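Long-range contacts in GTN Reductase (Agrobacterium tumefaciens, PDB 4JIC), which probably works as an FMN-dependent ene- and nitro-reductase of the Old Yellow Enzyme family, named for the reduction of glycerol trinitrate: residues F188-T193 with I240-P245; L50-G55 with V95-H100. One frame throughout, in Å; residues are numbered along the deposited sequence.

Both contacts belong to one eight-stranded parallel TIM barrel, and their centres lie about 23 Å apart, with nearest atoms about 8 Å from each other. Interaction 2 comes first along the chain and is complete before interaction 1 begins. It joins neighbouring barrel strands 50-57 and 94-99 close to the centre of the molecule, where both strands reach the flavin. The centre of interaction 1 lies about 18 Å from the centre of the chain; this contact ties two loop regions together: the chain leaving helix 184-189, after strand 174-178, and the long connection between strand 227-231 and helix 245-256. One contact thus supplies part of the grip on the flavin pyrimidine edge, while the other ties together the connections that follow the fourth and fifth strands.

Interaction 1: residues F188-T193 with I240-P245; sequences FLKSST and IFEADP
Lys190 lies across Ile240 and Glu242 where two loops of the TIM barrel meet, one leaving helix 184-189 and the other leading from strand 227-231 to helix 245-256. Lys190 runs out as an extended chain at about a right angle to Ile240, its CD 3.8 Å from Ile240 CD1, while its CG rests 3.8 Å from Glu242 CB. The ammonium group continues past this apolar contact to a salt bridge with Glu186 and a hydrogen bond to Ser232 O. Ile240 is also crossed at about a right angle by Thr193, with Thr193 OG1 touching the Ile240 CD1 methyl at 3.5 Å; that hydroxyl has Gln187 O and Lys190 O as possible acceptors for its one proton.

Between Lys190 and Thr193, Ser192 exchanges hydrogen bonds with Phe241. Ser192 N donates to Phe241 O, meeting it close to the line of the C=O bond, and Phe241 N gives its hydrogen to Ser192 OG at 2.9 Å, with a bend at the hydrogen (136°). Ser192 OG sits between its own backbone N and carbonyl carbon (chi1 77°), which turns it back to Phe241 N. Ser192 CB comes to the edge of the Phe241 ring, near its plane.

Glu242 bends at its second torsion, bringing its carboxylate round to the backbone N-H of Ser191. OE2 takes this N-H nearly along the C-O axis and also forms a salt bridge with Arg207, so the loop backbone and a positive charge meet at one oxygen. The other oxygen, Glu242 OE1, accepts from Asp244 N at 2.9 Å on its anti side, 16° out of the carboxylate plane.

Interaction 2: residues L50-G55 with V95-H100; sequences LIVTEG and VAQIWH. With FMN (flavin mononucleotide), chain D.
The FMN site takes in this contact at the pyrimidine edge of the flavin, where Gln97 and Gly55 stand next to each other. The Gln97 amide pairs with the ring through two bonds: FMN N3 donates to Gln97 OE1 at 2.9 Å, and Gln97 NE2 donates almost straight (177°) to FMN O2. With CG opposite the backbone nitrogen (chi1 -169°) and the chain extended beyond it, the amide reaches the flavin; a further bond from NE2 to Glu176 restrains its rotation. Gly55 N adds a bond to FMN O4, and Gly55 C lies 3.3 Å from Trp99 CE3, leaving little room beside the indole. The strands that carry these residues, 50-57 and 94-99, are parallel neighbours in the TIM barrel, linked through helix 74-89 in a beta-alpha-beta unit. Val95 is held through both its backbone N and its backbone O: N donates to Ile51 O and O accepts from Thr53 N. Farther along, the Thr53 side chain takes over: OG1 accepts the Gln97 N-H at 3.0 Å and donates to Glu54 O. On the face carrying Val52 and Val95, their CG2 methyls meet obliquely, 3.9 Å apart; Val52 CG1 also touches Gln97 CB.

Interaction 1: residues F188-T193 with I240-P245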
loop_
_atom_site.group_PDB
_atom_site.type_symbol
_atom_site.label_atom_id
_atom_site.label_comp_id
_atom_site.label_asym_id
_atom_site.label_seq_id
_atom_site.Cartn_x
_atom_site.Cartn_y
_atom_site.Cartn_z
ATOM N N PHE A 188 3.416 1.037 14.972
ATOM C CA PHE A 188 3.414 2.177 15.889
ATOM C C PHE A 188 1.986 2.610 16.277
ATOM O O PHE A 188 1.713 2.950 17.431
ATOM C CB PHE A 188 4.140 3.381 15.256
ATOM C CG PHE A 188 5.643 3.381 15.443
ATOM C CD1 PHE A 188 6.225 4.049 16.515
ATOM C CD2 PHE A 188 6.477 2.747 14.527
ATOM C CE1 PHE A 188 7.609 4.075 16.683
ATOM C CE2 PHE A 188 7.865 2.768 14.678
ATOM C CZ PHE A 188 8.439 3.441 15.756
ATOM N N LEU A 189 1.076 2.620 15.307
ATOM C CA LEU A 189 -0.294 3.091 15.540
ATOM C C LEU A 189 -1.088 2.241 16.525
ATOM O O LEU A 189 -1.770 2.761 17.408
ATOM C CB LEU A 189 -1.082 3.117 14.232
ATOM C CG LEU A 189 -0.899 4.254 13.239
ATOM C CD1 LEU A 189 -1.737 3.954 11.999
ATOM C CD2 LEU A 189 -1.300 5.585 13.851
ATOM N N LYS A 190 -1.017 0.924 16.355
ATOM C CA LYS A 190 -1.894 0.012 17.082
ATOM C C LYS A 190 -1.333 -0.499 18.407
ATOM O O LYS A 190 -0.133 -0.714 18.551
ATOM C CB LYS A 190 -2.335 -1.139 16.153
ATOM C CG LYS A 190 -3.198 -0.626 14.996
ATOM C CD LYS A 190 -3.711 -1.731 14.087
ATOM C CE LYS A 190 -4.647 -1.141 13.031
ATOM N NZ LYS A 190 -5.038 -2.165 12.020
ATOM N N SER A 191 -2.222 -0.699 19.375
ATOM C CA SER A 191 -1.822 -1.013 20.743
ATOM C C SER A 191 -1.110 -2.351 20.925
ATOM O O SER A 191 -0.239 -2.481 21.779
ATOM C CB SER A 191 -3.039 -0.958 21.663
ATOM O OG SER A 191 -3.599 0.342 21.675
ATOM N N SER A 192 -1.490 -3.360 20.150
ATOM C CA SER A 192 -0.897 -4.679 20.387
ATOM C C SER A 192 0.594 -4.713 20.051
ATOM O O SER A 192 1.326 -5.549 20.567
ATOM C CB SER A 192 -1.637 -5.786 19.626
ATOM O OG SER A 192 -1.277 -5.778 18.254
ATOM N N THR A 193 1.041 -3.793 19.205
ATOM C CA THR A 193 2.410 -3.828 18.701
ATOM C C THR A 193 3.297 -2.743 19.311
ATOM O O THR A 193 4.520 -2.757 19.147
ATOM C CB THR A 193 2.415 -3.673 17.166
ATOM O OG1 THR A 193 1.360 -2.783 16.771
ATOM C CG2 THR A 193 2.165 -5.027 16.503
ATOM N N ILE A 240 -1.843 -8.260 14.068
ATOM C CA ILE A 240 -1.987 -6.983 14.759
ATOM C C ILE A 240 -3.391 -6.813 15.335
ATOM O O ILE A 240 -4.355 -7.413 14.844
ATOM C CB ILE A 240 -1.593 -5.803 13.818
ATOM C CG1 ILE A 240 -1.167 -4.580 14.624
ATOM C CG2 ILE A 240 -2.704 -5.457 12.841
ATOM C CD1 ILE A 240 -0.398 -3.592 13.798
ATOM N N PHE A 241 -3.503 -6.017 16.393
ATOM C CA PHE A 241 -4.778 -5.845 17.086
ATOM C C PHE A 241 -4.884 -4.456 17.709
ATOM O O PHE A 241 -3.923 -3.951 18.300
ATOM C CB PHE A 241 -4.947 -6.912 18.173
ATOM C CG PHE A 241 -6.163 -6.727 19.030
ATOM C CD1 PHE A 241 -7.381 -7.298 18.665
ATOM C CD2 PHE A 241 -6.090 -6.010 20.215
ATOM C CE1 PHE A 241 -8.510 -7.129 19.463
ATOM C CE2 PHE A 241 -7.211 -5.836 21.015
ATOM C CZ PHE A 241 -8.419 -6.403 20.644
ATOM N N GLU A 242 -6.057 -3.847 17.562
ATOM C CA GLU A 242 -6.367 -2.562 18.190
ATOM C C GLU A 242 -7.816 -2.623 18.647
ATOM O O GLU A 242 -8.705 -2.855 17.836
ATOM C CB GLU A 242 -6.192 -1.427 17.175
ATOM C CG GLU A 242 -6.770 -0.101 17.629
ATOM C CD GLU A 242 -6.198 0.381 18.948
ATOM O OE1 GLU A 242 -6.993 0.670 19.871
ATOM O OE2 GLU A 242 -4.956 0.474 19.071
ATOM N N ALA A 243 -8.058 -2.414 19.937
ATOM C CA ALA A 243 -9.401 -2.587 20.475
ATOM C C ALA A 243 -10.296 -1.362 20.326
ATOM O O ALA A 243 -11.519 -1.471 20.446
ATOM C CB ALA A 243 -9.334 -3.022 21.946
ATOM N N ASP A 244 -9.701 -0.201 20.068
ATOM C CA ASP A 244 -10.462 1.049 20.035
ATOM C C ASP A 244 -10.005 1.890 18.850
ATOM O O ASP A 244 -9.442 2.964 19.023
ATOM C CB ASP A 244 -10.260 1.820 21.348
ATOM C CG ASP A 244 -11.376 2.824 21.634
ATOM O OD1 ASP A 244 -12.414 2.808 20.938
ATOM O OD2 ASP A 244 -11.219 3.621 22.582
ATOM N N PRO A 245 -10.243 1.398 17.629
ATOM C CA PRO A 245 -9.688 2.099 16.465
ATOM C C PRO A 245 -10.365 3.427 16.116
ATOM O O PRO A 245 -9.724 4.237 15.437
ATOM C CB PRO A 245 -9.891 1.094 15.329
ATOM C CG PRO A 245 -11.114 0.323 15.756
ATOM C CD PRO A 245 -10.950 0.163 17.247
HETATM O O HOH W 1 -5.954 0.965 22.107
#

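Interaction 2: residues L50-G55 with V95-H100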
loop_
_atom_site.group_PDB
_atom_site.type_symbol
_atom_site.label_atom_id
_atom_site.label_comp_id
_atom_site.label_asym_id
_atom_site.label_seq_id
_atom_site.Cartn_x
_atom_site.Cartn_y
_atom_site.Cartn_z
ATOM N N LEU A 50 -5.631 4.920 -11.982
ATOM C CA LEU A 50 -4.395 5.040 -11.221
ATOM C C LEU A 50 -3.941 3.641 -10.869
ATOM O O LEU A 50 -4.749 2.816 -10.425
ATOM C CB LEU A 50 -4.633 5.842 -9.938
ATOM C CG LEU A 50 -3.411 6.016 -9.028
ATOM C CD1 LEU A 50 -2.373 6.935 -9.668
ATOM C CD2 LEU A 50 -3.844 6.573 -7.669
ATOM N N ILE A 51 -2.662 3.362 -11.102
ATOM C CA ILE A 51 -2.045 2.159 -10.575
ATOM C C ILE A 51 -1.290 2.491 -9.295
ATOM O O ILE A 51 -0.478 3.422 -9.277
ATOM C CB ILE A 51 -1.056 1.549 -11.580
ATOM C CG1 ILE A 51 -1.818 0.993 -12.781
ATOM C CG2 ILE A 51 -0.192 0.449 -10.904
ATOM C CD1 ILE A 51 -0.926 0.616 -13.960
ATOM N N VAL A 52 -1.552 1.737 -8.232
ATOM C CA VAL A 52 -0.660 1.772 -7.069
ATOM C C VAL A 52 0.206 0.530 -7.182
ATOM O O VAL A 52 -0.317 -0.569 -7.327
ATOM C CB VAL A 52 -1.431 1.711 -5.748
ATOM C CG1 VAL A 52 -0.470 1.865 -4.548
ATOM C CG2 VAL A 52 -2.516 2.771 -5.716
ATOM N N THR A 53 1.525 0.693 -7.157
ATOM C CA THR A 53 2.386 -0.477 -7.288
ATOM C C THR A 53 2.259 -1.441 -6.117
ATOM O O THR A 53 1.774 -1.095 -5.039
ATOM C CB THR A 53 3.880 -0.119 -7.361
ATOM O OG1 THR A 53 4.315 0.399 -6.100
ATOM C CG2 THR A 53 4.160 0.890 -8.459
ATOM N N GLU A 54 2.732 -2.656 -6.354
ATOM C CA GLU A 54 3.102 -3.557 -5.275
ATOM C C GLU A 54 3.911 -2.789 -4.239
ATOM O O GLU A 54 4.647 -1.871 -4.578
ATOM C CB GLU A 54 3.962 -4.693 -5.828
ATOM C CG GLU A 54 5.287 -4.245 -6.443
ATOM C CD GLU A 54 5.758 -5.218 -7.512
ATOM O OE1 GLU A 54 6.337 -6.264 -7.142
ATOM O OE2 GLU A 54 5.528 -4.945 -8.714
ATOM N N GLY A 55 3.785 -3.163 -2.970
ATOM C CA GLY A 55 4.640 -2.557 -1.959
ATOM C C GLY A 55 6.084 -2.559 -2.426
ATOM O O GLY A 55 6.606 -3.580 -2.872
ATOM N N VAL A 95 1.545 5.460 -8.976
ATOM C CA VAL A 95 2.237 5.879 -7.763
ATOM C C VAL A 95 2.911 4.682 -7.110
ATOM O O VAL A 95 2.403 3.564 -7.179
ATOM C CB VAL A 95 1.286 6.564 -6.747
ATOM C CG1 VAL A 95 0.769 7.879 -7.323
ATOM C CG2 VAL A 95 0.114 5.642 -6.375
ATOM N N ALA A 96 4.063 4.925 -6.500
ATOM C CA ALA A 96 4.824 3.879 -5.821
ATOM C C ALA A 96 4.323 3.722 -4.395
ATOM O O ALA A 96 4.258 4.706 -3.654
ATOM C CB ALA A 96 6.295 4.240 -5.808
ATOM N N GLN A 97 3.989 2.491 -4.004
ATOM C CA GLN A 97 3.591 2.253 -2.620
ATOM C C GLN A 97 4.838 2.057 -1.786
ATOM O O GLN A 97 5.377 0.957 -1.688
ATOM C CB GLN A 97 2.685 1.041 -2.458
ATOM C CG GLN A 97 2.101 1.027 -1.052
ATOM C CD GLN A 97 1.366 -0.236 -0.702
ATOM O OE1 GLN A 97 1.878 -1.338 -0.881
ATOM N NE2 GLN A 97 0.168 -0.081 -0.150
ATOM N N ILE A 98 5.317 3.143 -1.206
ATOM C CA ILE A 98 6.594 3.079 -0.502
ATOM C C ILE A 98 6.417 2.399 0.851
ATOM O O ILE A 98 5.530 2.749 1.628
ATOM C CB ILE A 98 7.297 4.449 -0.433
ATOM C CG1 ILE A 98 6.467 5.490 0.333
ATOM C CG2 ILE A 98 7.583 4.948 -1.847
ATOM C CD1 ILE A 98 7.182 6.849 0.467
ATOM N N TRP A 99 7.267 1.412 1.117
ATOM C CA TRP A 99 6.956 0.404 2.122
ATOM C C TRP A 99 8.064 0.243 3.143
ATOM O O TRP A 99 9.248 0.298 2.806
ATOM C CB TRP A 99 6.796 -0.925 1.396
ATOM C CG TRP A 99 6.076 -2.044 2.093
ATOM C CD1 TRP A 99 5.341 -2.004 3.258
ATOM C CD2 TRP A 99 5.990 -3.384 1.608
ATOM N NE1 TRP A 99 4.825 -3.264 3.522
ATOM C CE2 TRP A 99 5.220 -4.123 2.527
ATOM C CE3 TRP A 99 6.527 -4.040 0.494
ATOM C CZ2 TRP A 99 4.943 -5.478 2.339
ATOM C CZ3 TRP A 99 6.258 -5.373 0.307
ATOM C CH2 TRP A 99 5.474 -6.084 1.228
ATOM N N HIS A 100 7.671 0.042 4.400
ATOM C CA HIS A 100 8.561 -0.541 5.400
ATOM C C HIS A 100 7.749 -1.568 6.191
ATOM O O HIS A 100 6.710 -1.230 6.767
ATOM C CB HIS A 100 9.122 0.530 6.334
ATOM C CG HIS A 100 10.320 0.079 7.114
ATOM N ND1 HIS A 100 10.307 -1.043 7.915
ATOM C CD2 HIS A 100 11.567 0.600 7.213
ATOM C CE1 HIS A 100 11.493 -1.191 8.481
ATOM N NE2 HIS A 100 12.274 -0.204 8.075
HETATM N N1 FMN D . -1.969 -4.471 0.024
HETATM C C2 FMN D . -1.006 -3.492 0.103
HETATM O O2 FMN D . -1.260 -2.451 0.715
HETATM N N3 FMN D . 0.237 -3.685 -0.480
HETATM C C4 FMN D . 0.576 -4.882 -1.057
HETATM O O4 FMN D . 1.704 -5.015 -1.560
HETATM C C4A FMN D . -0.394 -5.889 -1.118
HETATM N N5 FMN D . -0.086 -7.112 -1.686
HETATM C C5A FMN D . -1.135 -7.956 -1.989
HETATM C C6 FMN D . -0.882 -9.073 -2.789
HETATM C C7 FMN D . -1.902 -9.946 -3.142
HETATM C C7M FMN D . -1.614 -11.127 -4.030
HETATM C C8 FMN D . -3.195 -9.683 -2.706
HETATM C C8M FMN D . -4.330 -10.578 -3.140
HETATM C C9 FMN D . -3.453 -8.554 -1.930
HETATM C C9A FMN D . -2.427 -7.690 -1.553
HETATM N N10 FMN D . -2.688 -6.581 -0.753
HETATM C C10 FMN D . -1.667 -5.669 -0.583
HETATM C "C1'" FMN D . -4.104 -6.169 -0.460
HETATM C "C2'" FMN D . -4.822 -5.621 -1.696
HETATM O "O2'" FMN D . -4.293 -4.355 -2.063
HETATM C "C3'" FMN D . -6.314 -5.441 -1.432
HETATM O "O3'" FMN D . -6.483 -4.652 -0.269
HETATM C "C4'" FMN D . -7.036 -6.774 -1.246
HETATM O "O4'" FMN D . -6.778 -7.626 -2.337
HETATM C "C5'" FMN D . -8.552 -6.612 -1.120
HETATM O "O5'" FMN D . -9.094 -5.995 -2.273
HETATM P P FMN D . -9.945 -6.868 -3.339
HETATM O O1P FMN D . -9.040 -7.995 -3.757
HETATM O O2P FMN D . -11.166 -7.391 -2.621
HETATM O O3P FMN D . -10.307 -5.965 -4.479
#